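Local coordinates for protein beta-galactosidase (PDB 6Y2K) that probably hydrolyses terminal beta-galactosidic bonds, as in lactose, working as a cold-active hexameric family 42 glycoside hydrolase, at residues F160-V171 / Y187-L195. Residues are numbered along the deposited sequence; the frame is centred on the assembly and turned at random.
Sequences FRLWLAEKYGTV and YRSFDEIEL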
ATOM      1  N   PHE A 160      47.049   9.679  27.030  1.00 16.84           N
ATOM      2  CA  PHE A 160      45.811  10.069  27.734  1.00 16.60           C
ATOM      3  C   PHE A 160      46.089  10.379  29.205  1.00 16.68           C
ATOM      4  O   PHE A 160      45.671  11.419  29.715  1.00 16.60           O
ATOM      5  CB  PHE A 160      44.748   8.971  27.574  1.00 16.14           C
ATOM      6  CG  PHE A 160      43.374   9.321  28.115  1.00 15.63           C
ATOM      7  CD1 PHE A 160      42.796  10.576  27.907  1.00 15.19           C
ATOM      8  CD2 PHE A 160      42.625   8.349  28.792  1.00 15.38           C
ATOM      9  CE1 PHE A 160      41.520  10.861  28.385  1.00 15.16           C
ATOM     10  CE2 PHE A 160      41.342   8.628  29.261  1.00 15.36           C
ATOM     11  CZ  PHE A 160      40.787   9.886  29.055  1.00 15.15           C
ATOM     12  N   ARG A 161      46.850   9.521  29.868  1.00 16.94           N
ATOM     13  CA  ARG A 161      47.172   9.756  31.282  1.00 17.68           C
ATOM     14  C   ARG A 161      47.985  11.044  31.495  1.00 18.41           C
ATOM     15  O   ARG A 161      47.759  11.759  32.476  1.00 18.11           O
ATOM     16  CB  ARG A 161      47.882   8.546  31.885  1.00 17.48           C
ATOM     17  CG  ARG A 161      46.994   7.319  31.947  1.00 17.40           C
ATOM     18  CD  ARG A 161      47.806   6.071  32.197  1.00 17.66           C
ATOM     19  NE  ARG A 161      46.945   4.943  32.538  1.00 17.83           N
ATOM     20  CZ  ARG A 161      47.365   3.691  32.689  1.00 18.81           C
ATOM     21  NH1 ARG A 161      48.656   3.383  32.540  1.00 19.61           N
ATOM     22  NH2 ARG A 161      46.491   2.734  32.996  1.00 18.95           N
ATOM     23  N   LEU A 162      48.909  11.342  30.577  1.00 19.06           N
ATOM     24  CA  LEU A 162      49.667  12.606  30.624  1.00 19.88           C
ATOM     25  C   LEU A 162      48.769  13.813  30.362  1.00 19.32           C
ATOM     26  O   LEU A 162      48.870  14.828  31.056  1.00 19.05           O
ATOM     27  CB  LEU A 162      50.830  12.605  29.623  1.00 21.22           C
ATOM     28  CG  LEU A 162      52.016  11.676  29.910  1.00 22.87           C
ATOM     29  CD1 LEU A 162      53.005  11.740  28.745  1.00 23.96           C
ATOM     30  CD2 LEU A 162      52.717  12.024  31.225  1.00 23.90           C
ATOM     31  N   TRP A 163      47.898  13.691  29.359  1.00 18.66           N
ATOM     32  CA  TRP A 163      46.938  14.739  28.998  1.00 18.21           C
ATOM     33  C   TRP A 163      45.982  15.063  30.153  1.00 17.71           C
ATOM     34  O   TRP A 163      45.700  16.233  30.416  1.00 17.35           O
ATOM     35  CB  TRP A 163      46.165  14.310  27.740  1.00 18.43           C
ATOM     36  CG  TRP A 163      45.246  15.331  27.116  1.00 18.01           C
ATOM     37  CD1 TRP A 163      45.525  16.160  26.059  1.00 18.30           C
ATOM     38  CD2 TRP A 163      43.890  15.588  27.476  1.00 18.08           C
ATOM     39  NE1 TRP A 163      44.423  16.928  25.754  1.00 17.91           N
ATOM     40  CE2 TRP A 163      43.406  16.594  26.608  1.00 18.03           C
ATOM     41  CE3 TRP A 163      43.033  15.068  28.456  1.00 18.12           C
ATOM     42  CZ2 TRP A 163      42.102  17.085  26.688  1.00 17.89           C
ATOM     43  CZ3 TRP A 163      41.734  15.558  28.534  1.00 18.15           C
ATOM     44  CH2 TRP A 163      41.284  16.558  27.655  1.00 18.01           C
ATOM     45  N   LEU A 164      45.509  14.033  30.852  1.00 17.75           N
ATOM     46  CA  LEU A 164      44.624  14.217  32.011  1.00 18.10           C
ATOM     47  C   LEU A 164      45.313  14.927  33.190  1.00 18.88           C
ATOM     48  O   LEU A 164      44.697  15.781  33.846  1.00 18.20           O
ATOM     49  CB  LEU A 164      44.056  12.874  32.483  1.00 17.79           C
ATOM     50  CG  LEU A 164      43.053  12.167  31.563  1.00 17.58           C
ATOM     51  CD1 LEU A 164      42.810  10.757  32.071  1.00 17.16           C
ATOM     52  CD2 LEU A 164      41.744  12.945  31.481  1.00 17.18           C
ATOM     53  N   ALA A 165      46.572  14.570  33.459  1.00 20.02           N
ATOM     54  CA  ALA A 165      47.361  15.245  34.501  1.00 21.23           C
ATOM     55  C   ALA A 165      47.539  16.727  34.186  1.00 22.24           C
ATOM     56  O   ALA A 165      47.380  17.574  35.072  1.00 21.64           O
ATOM     57  CB  ALA A 165      48.712  14.563  34.702  1.00 21.49           C
ATOM     58  N   GLU A 166      47.828  17.031  32.922  1.00 23.90           N
ATOM     59  CA  GLU A 166      47.954  18.417  32.456  1.00 25.70           C
ATOM     60  C   GLU A 166      46.646  19.208  32.605  1.00 24.53           C
ATOM     61  O   GLU A 166      46.667  20.357  33.030  1.00 23.11           O
ATOM     62  CB  GLU A 166      48.443  18.427  30.999  1.00 28.56           C
ATOM     63  CG  GLU A 166      48.702  19.793  30.375  1.00 33.26           C
ATOM     64  CD  GLU A 166      49.723  20.632  31.128  1.00 37.85           C
ATOM     65  OE1 GLU A 166      50.705  20.059  31.657  1.00 41.30           O
ATOM     66  OE2 GLU A 166      49.537  21.874  31.187  1.00 42.39           O
ATOM     67  N   LYS A 167      45.515  18.592  32.269  1.00 22.79           N
ATOM     68  CA  LYS A 167      44.213  19.250  32.398  1.00 22.09           C
ATOM     69  C   LYS A 167      43.780  19.456  33.848  1.00 20.92           C
ATOM     70  O   LYS A 167      43.373  20.554  34.205  1.00 20.98           O
ATOM     71  CB  LYS A 167      43.120  18.470  31.653  1.00 22.01           C
ATOM     72  CG  LYS A 167      41.748  19.124  31.733  1.00 22.16           C
ATOM     73  CD  LYS A 167      40.757  18.482  30.779  1.00 22.32           C
ATOM     74  CE  LYS A 167      39.405  19.160  30.895  1.00 22.60           C
ATOM     75  NZ  LYS A 167      38.446  18.691  29.862  1.00 22.99           N
ATOM     76  N   TYR A 168      43.849  18.409  34.661  1.00 20.01           N
ATOM     77  CA  TYR A 168      43.267  18.428  36.011  1.00 20.17           C
ATOM     78  C   TYR A 168      44.241  18.711  37.165  1.00 20.41           C
ATOM     79  O   TYR A 168      43.801  19.142  38.249  1.00 20.37           O
ATOM     80  CB  TYR A 168      42.520  17.108  36.267  1.00 20.26           C
ATOM     81  CG  TYR A 168      41.315  16.969  35.368  1.00 20.05           C
ATOM     82  CD1 TYR A 168      40.178  17.737  35.584  1.00 19.95           C
ATOM     83  CD2 TYR A 168      41.331  16.112  34.264  1.00 20.06           C
ATOM     84  CE1 TYR A 168      39.069  17.640  34.746  1.00 20.11           C
ATOM     85  CE2 TYR A 168      40.234  16.010  33.418  1.00 19.69           C
ATOM     86  CZ  TYR A 168      39.105  16.771  33.660  1.00 19.75           C
ATOM     87  OH  TYR A 168      38.014  16.683  32.833  1.00 18.99           O
ATOM     88  N   GLY A 169      45.532  18.436  36.962  1.00 20.67           N
ATOM     89  CA  GLY A 169      46.547  18.591  38.012  1.00 20.72           C
ATOM     90  C   GLY A 169      46.606  17.426  38.990  1.00 20.22           C
ATOM     91  O   GLY A 169      47.651  16.791  39.136  1.00 20.68           O
ATOM     92  N   THR A 170      45.493  17.167  39.679  1.00 20.25           N
ATOM     93  CA  THR A 170      45.369  16.059  40.611  1.00 20.29           C
ATOM     94  C   THR A 170      44.256  15.113  40.167  1.00 20.39           C
ATOM     95  O   THR A 170      43.281  15.535  39.523  1.00 19.70           O
ATOM     96  CB  THR A 170      45.039  16.563  42.027  1.00 20.76           C
ATOM     97  OG1 THR A 170      43.744  17.168  42.037  1.00 20.74           O
ATOM     98  CG2 THR A 170      46.072  17.587  42.502  1.00 21.09           C
ATOM     99  N   VAL A 171      44.398  13.835  40.509  1.00 19.98           N
ATOM    100  CA  VAL A 171      43.328  12.867  40.253  1.00 20.28           C
ATOM    101  C   VAL A 171      42.046  13.187  41.049  1.00 20.67           C
ATOM    102  O   VAL A 171      40.937  12.867  40.610  1.00 20.49           O
ATOM    103  CB  VAL A 171      43.800  11.420  40.505  1.00 20.25           C
ATOM    104  CG1 VAL A 171      43.977  11.144  41.997  1.00 20.06           C
ATOM    105  CG2 VAL A 171      42.843  10.426  39.852  1.00 20.55           C
ATOM    106  N   TYR A 187      39.328   6.911  40.948  1.00 16.55           N
ATOM    107  CA  TYR A 187      40.732   6.537  40.747  1.00 16.88           C
ATOM    108  C   TYR A 187      41.632   7.114  41.839  1.00 16.95           C
ATOM    109  O   TYR A 187      41.467   8.266  42.248  1.00 16.94           O
ATOM    110  CB  TYR A 187      41.212   7.021  39.370  1.00 16.72           C
ATOM    111  CG  TYR A 187      40.316   6.514  38.267  1.00 16.71           C
ATOM    112  CD1 TYR A 187      40.426   5.202  37.799  1.00 16.43           C
ATOM    113  CD2 TYR A 187      39.328   7.323  37.722  1.00 16.74           C
ATOM    114  CE1 TYR A 187      39.593   4.723  36.803  1.00 16.26           C
ATOM    115  CE2 TYR A 187      38.491   6.851  36.721  1.00 16.64           C
ATOM    116  CZ  TYR A 187      38.623   5.547  36.271  1.00 16.44           C
ATOM    117  OH  TYR A 187      37.782   5.071  35.286  1.00 15.69           O
ATOM    118  N   ARG A 188      42.582   6.301  42.299  1.00 17.75           N
ATOM    119  CA  ARG A 188      43.609   6.735  43.249  1.00 18.09           C
ATOM    120  C   ARG A 188      44.713   7.564  42.588  1.00 18.13           C
ATOM    121  O   ARG A 188      45.417   8.320  43.267  1.00 17.80           O
ATOM    122  CB  ARG A 188      44.266   5.525  43.912  1.00 18.85           C
ATOM    123  CG  ARG A 188      43.332   4.650  44.730  1.00 19.24           C
ATOM    124  CD  ARG A 188      44.131   3.664  45.573  1.00 19.69           C
ATOM    125  NE  ARG A 188      45.001   2.819  44.752  1.00 19.76           N
ATOM    126  CZ  ARG A 188      46.026   2.098  45.207  1.00 20.32           C
ATOM    127  NH1 ARG A 188      46.338   2.082  46.502  1.00 19.86           N
ATOM    128  NH2 ARG A 188      46.746   1.370  44.357  1.00 20.69           N
ATOM    129  N   SER A 189      44.893   7.381  41.279  1.00 17.56           N
ATOM    130  CA  SER A 189      45.944   8.050  40.527  1.00 18.07           C
ATOM    131  C   SER A 189      45.596   8.047  39.038  1.00 17.72           C
ATOM    132  O   SER A 189      44.742   7.276  38.588  1.00 17.46           O
ATOM    133  CB  SER A 189      47.277   7.316  40.730  1.00 18.90           C
ATOM    134  OG  SER A 189      47.227   5.993  40.183  1.00 19.62           O
ATOM    135  N   PHE A 190      46.273   8.886  38.266  1.00 17.89           N
ATOM    136  CA  PHE A 190      46.063   8.889  36.820  1.00 17.67           C
ATOM    137  C   PHE A 190      46.406   7.544  36.189  1.00 17.69           C
ATOM    138  O   PHE A 190      45.722   7.138  35.251  1.00 17.52           O
ATOM    139  CB  PHE A 190      46.842  10.015  36.150  1.00 17.59           C
ATOM    140  CG  PHE A 190      46.361  11.386  36.540  1.00 17.85           C
ATOM    141  CD1 PHE A 190      45.106  11.831  36.145  1.00 17.96           C
ATOM    142  CD2 PHE A 190      47.162  12.236  37.298  1.00 18.20           C
ATOM    143  CE1 PHE A 190      44.652  13.096  36.492  1.00 18.22           C
ATOM    144  CE2 PHE A 190      46.710  13.501  37.653  1.00 18.65           C
ATOM    145  CZ  PHE A 190      45.452  13.930  37.250  1.00 18.31           C
ATOM    146  N   ASP A 191      47.404   6.833  36.729  1.00 18.39           N
ATOM    147  CA  ASP A 191      47.854   5.554  36.162  0.50 18.75           C
ATOM    148  C   ASP A 191      46.913   4.369  36.443  1.00 18.75           C
ATOM    149  O   ASP A 191      47.167   3.258  35.989  1.00 18.86           O
ATOM    150  CB  ASP A 191      49.284   5.231  36.629  0.50 19.26           C
ATOM    151  CG  ASP A 191      50.321   6.183  36.038  0.50 19.63           C
ATOM    152  OD1 ASP A 191      50.017   6.897  35.052  0.50 19.69           O
ATOM    153  OD2 ASP A 191      51.448   6.213  36.561  0.50 20.35           O
ATOM    154  N   GLU A 192      45.838   4.602  37.206  1.00 18.02           N
ATOM    155  CA  GLU A 192      44.755   3.620  37.336  1.00 17.57           C
ATOM    156  C   GLU A 192      43.727   3.724  36.198  1.00 17.23           C
ATOM    157  O   GLU A 192      42.962   2.781  35.972  1.00 16.89           O
ATOM    158  CB  GLU A 192      44.032   3.748  38.678  1.00 17.31           C
ATOM    159  CG  GLU A 192      44.799   3.162  39.854  1.00 17.59           C
ATOM    160  CD  GLU A 192      43.957   3.024  41.115  1.00 17.83           C
ATOM    161  OE1 GLU A 192      42.878   3.660  41.210  1.00 18.08           O
ATOM    162  OE2 GLU A 192      44.381   2.269  42.021  1.00 18.03           O
ATOM    163  N   ILE A 193      43.700   4.862  35.503  1.00 16.89           N
ATOM    164  CA  ILE A 193      42.684   5.132  34.497  1.00 17.15           C
ATOM    165  C   ILE A 193      43.004   4.323  33.235  1.00 17.25           C
ATOM    166  O   ILE A 193      44.149   4.283  32.790  1.00 17.08           O
ATOM    167  CB  ILE A 193      42.583   6.643  34.170  1.00 17.10           C
ATOM    168  CG1 ILE A 193      42.191   7.439  35.432  1.00 17.22           C
ATOM    169  CG2 ILE A 193      41.566   6.871  33.060  1.00 16.95           C
ATOM    170  CD1 ILE A 193      42.263   8.942  35.289  1.00 17.49           C
ATOM    171  N   GLU A 194      41.985   3.660  32.692  1.00 17.53           N
ATOM    172  CA  GLU A 194      42.120   2.839  31.494  1.00 17.29           C
ATOM    173  C   GLU A 194      41.489   3.545  30.295  1.00 17.26           C
ATOM    174  O   GLU A 194      40.856   4.593  30.423  1.00 16.97           O
ATOM    175  CB  GLU A 194      41.441   1.472  31.707  1.00 17.89           C
ATOM    176  CG  GLU A 194      41.989   0.634  32.861  1.00 18.46           C
ATOM    177  CD  GLU A 194      43.390   0.069  32.644  1.00 19.18           C
ATOM    178  OE1 GLU A 194      43.902   0.074  31.503  1.00 18.87           O
ATOM    179  OE2 GLU A 194      43.982  -0.393  33.648  1.00 19.14           O
ATOM    180  N   LEU A 195      41.668   2.948  29.117  1.00 17.60           N
ATOM    181  CA  LEU A 195      40.956   3.377  27.917  1.00 17.48           C
ATOM    182  C   LEU A 195      39.459   3.084  28.112  1.00 17.31           C
ATOM    183  O   LEU A 195      39.112   2.169  28.871  1.00 17.41           O
ATOM    184  CB  LEU A 195      41.497   2.634  26.685  1.00 17.94           C
ATOM    185  CG  LEU A 195      42.973   2.877  26.350  1.00 18.49           C
ATOM    186  CD1 LEU A 195      43.475   1.852  25.339  1.00 18.77           C
ATOM    187  CD2 LEU A 195      43.174   4.305  25.848  1.00 18.45           C
TER
HETATM  188  O   HOH W   1      46.561   0.260  34.518  1.00 23.32           O
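The ring of Phe190 slots between the end of helix 154-168 and the start of helix 171-178, a flat group suited to a gap between two backbones. Ala165 CA sits over one face as a CH-pi contact, 3.8 Å from the ring centroid, and Val171 CA lies over the opposite face, while the carbonyl oxygen of Gly169 meets the edge. Alanine lets the ring lie against the helix backbone, and the positive phi with which the chain leaves the helix favours glycine at Gly169. Branched Val171 reaches two loop residues at once, its CG1 3.4 Å from Arg188 O and its CG2 against Tyr187 CB. Leu164 CD1 and Ile193 CD1 meet tip to tip at 3.7 Å.

Arg161, extended from CG to NE, offers two N-H groups to one oxygen: NE (2.9 Å) and NH2 (2.8 Å) grip Ile193 O side-on, near the guanidinium plane. Both bonds are bent (144° and 145°); NE arrives in the carbonyl plane, NH2 from above it. Asp191 O stands over a guanidinium face without a hydrogen bond, and a water links NH2 to Glu194 OE2. A leucine in place of Arg161 has no N-H for Ile193 O, and the loop would probably be less firmly tied to the helix.

Glu194 also salt-bridges Lys79 of the second subunit. The contact lies between strands 134-138 and 238-244, fourth and fifth of the TIM barrel; Leu174 of helix 171-178 packs on Leu164, Phe190 and Ile193, and Phe160 turns edge-to-face with Phe211 of helix 205-233.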